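PDB 2QSD: uncharacterized conserved protein from Idiomarina loihiensis, which is of unknown function and belongs to the DUF1543 family, whose domain occurs twice along the chain. Local coordinates for residues Val108-Ser112 / Pro113-Lys117. Numbering follows the deposited sequence.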
loop_
_atom_site.group_PDB
_atom_site.type_symbol
_atom_site.label_atom_id
_atom_site.label_comp_id
_atom_site.label_asym_id
_atom_site.label_seq_id
_atom_site.Cartn_x
_atom_site.Cartn_y
_atom_site.Cartn_z
ATOM N N VAL A 108 -8.802 10.852 -15.499
ATOM C CA VAL A 108 -9.209 11.172 -16.873
ATOM C C VAL A 108 -10.634 11.719 -16.919
ATOM O O VAL A 108 -11.397 11.581 -15.958
ATOM C CB VAL A 108 -9.126 9.941 -17.840
ATOM C CG1 VAL A 108 -7.683 9.475 -18.051
ATOM C CG2 VAL A 108 -10.030 8.791 -17.372
ATOM N N VAL A 109 -10.987 12.334 -18.046
ATOM C CA VAL A 109 -12.347 12.816 -18.281
ATOM C C VAL A 109 -13.028 11.918 -19.314
ATOM O O VAL A 109 -12.523 11.744 -20.428
ATOM C CB VAL A 109 -12.355 14.296 -18.735
ATOM C CG1 VAL A 109 -13.752 14.733 -19.154
ATOM C CG2 VAL A 109 -11.840 15.188 -17.622
ATOM N N ALA A 110 -14.161 11.335 -18.932
ATOM C CA ALA A 110 -14.899 10.432 -19.821
ATOM C C ALA A 110 -16.401 10.463 -19.566
ATOM O O ALA A 110 -16.855 11.012 -18.557
ATOM C CB ALA A 110 -14.367 9.016 -19.698
ATOM N N ASP A 111 -17.168 9.881 -20.488
ATOM C CA ASP A 111 -18.629 9.821 -20.358
ATOM C C ASP A 111 -19.104 8.577 -19.601
ATOM O O ASP A 111 -20.105 8.621 -18.883
ATOM C CB ASP A 111 -19.329 9.945 -21.724
ATOM C CG ASP A 111 -18.737 9.027 -22.795
ATOM O OD1 ASP A 111 -19.116 9.185 -23.974
ATOM O OD2 ASP A 111 -17.902 8.153 -22.480
ATOM N N SER A 112 -18.366 7.482 -19.759
ATOM C CA SER A 112 -18.706 6.203 -19.145
ATOM C C SER A 112 -17.480 5.605 -18.455
ATOM O O SER A 112 -16.354 5.886 -18.872
ATOM C CB SER A 112 -19.215 5.233 -20.217
ATOM O OG SER A 112 -18.136 4.698 -20.969
ATOM N N PRO A 113 -17.690 4.782 -17.402
ATOM C CA PRO A 113 -16.607 4.006 -16.776
ATOM C C PRO A 113 -15.838 3.095 -17.734
ATOM O O PRO A 113 -14.656 2.835 -17.509
ATOM C CB PRO A 113 -17.343 3.163 -15.731
ATOM C CG PRO A 113 -18.555 3.951 -15.402
ATOM C CD PRO A 113 -18.973 4.570 -16.699
ATOM N N GLN A 114 -16.505 2.622 -18.786
ATOM C CA GLN A 114 -15.893 1.767 -19.809
ATOM C C GLN A 114 -14.850 2.528 -20.631
ATOM O O GLN A 114 -13.724 2.058 -20.804
ATOM C CB GLN A 114 -16.967 1.190 -20.741
ATOM C CG GLN A 114 -18.175 0.571 -20.034
ATOM C CD GLN A 114 -17.931 -0.854 -19.556
ATOM O OE1 GLN A 114 -17.110 -1.583 -20.115
ATOM N NE2 GLN A 114 -18.662 -1.260 -18.522
ATOM N N SER A 115 -15.234 3.706 -21.124
ATOM C CA SER A 115 -14.347 4.560 -21.918
ATOM C C SER A 115 -13.249 5.204 -21.070
ATOM O O SER A 115 -12.163 5.507 -21.575
ATOM C CB SER A 115 -15.149 5.643 -22.642
ATOM O OG SER A 115 -15.864 6.441 -21.718
ATOM N N ALA A 116 -13.548 5.412 -19.788
ATOM C CA ALA A 116 -12.573 5.903 -18.821
ATOM C C ALA A 116 -11.385 4.956 -18.720
ATOM O O ALA A 116 -10.231 5.387 -18.814
ATOM C CB ALA A 116 -13.226 6.086 -17.464
ATOM N N LYS A 117 -11.683 3.666 -18.556
ATOM C CA LYS A 117 -10.666 2.619 -18.478
ATOM C C LYS A 117 -9.840 2.527 -19.763
ATOM O O LYS A 117 -8.624 2.343 -19.706
ATOM C CB LYS A 117 -11.305 1.266 -18.142
ATOM C CG LYS A 117 -11.797 1.145 -16.701
ATOM C CD LYS A 117 -12.408 -0.221 -16.423
ATOM C CE LYS A 117 -12.993 -0.284 -15.020
ATOM N NZ LYS A 117 -13.506 -1.639 -14.675
#
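The carboxylate of Asp111 meets the hydroxyl of Ser115 with its OD2 end, OG standing almost in line with the CG-OD2 bond at 2.8 Å from OD2. The second flat group, the carbonyl of Ser112, has two neighbours. Ser115 OG lies 2.9 Å from Ser112 O, and Ala116 N donates to the same oxygen over 3.0 Å. This N-H donor is tilted 16° from the carbonyl plane. The single proton of the hydroxyl can serve only one of the two oxygens, OD2 and Ser112 O, at a time. Serine suits this place because its arm is short: OG lies between the backbone N and the carbonyl carbon (chi1 59°), which brings it back to Asp111 OD2 and Ser112 O. Aspartate, near the start of a helix, probably also gains from the positive end of the helix dipole.

Small side chains let the returning backbone come close. Alanine puts just a methyl on each side, Ala110 CB facing the helix and packing against Ala116 CB at 3.9 Å. Farther back along the strand, Val108 reaches over with one branch, CG2 lying 3.7 Å from Ala116 O. Pro113 suits the first turn of the helix, where its lack of an N-H costs no backbone bond. Beyond the two segments, Tyr87 of the adjoining strand 85-90 touches Ala110, Pro113 and Ala116, while Lys117 NZ bonds to Asp144 O.

Strand and helix run roughly antiparallel, their axes at 141°, so the chain reverses within two residues. Ser112 holds the N-cap position, and its carbonyl accepts the opening i to i+4 bond of helix 113-122: a tight strand-to-helix turn that lays the helix across the three-stranded antiparallel sheet of strands 105-110, 85-90 and 145-148.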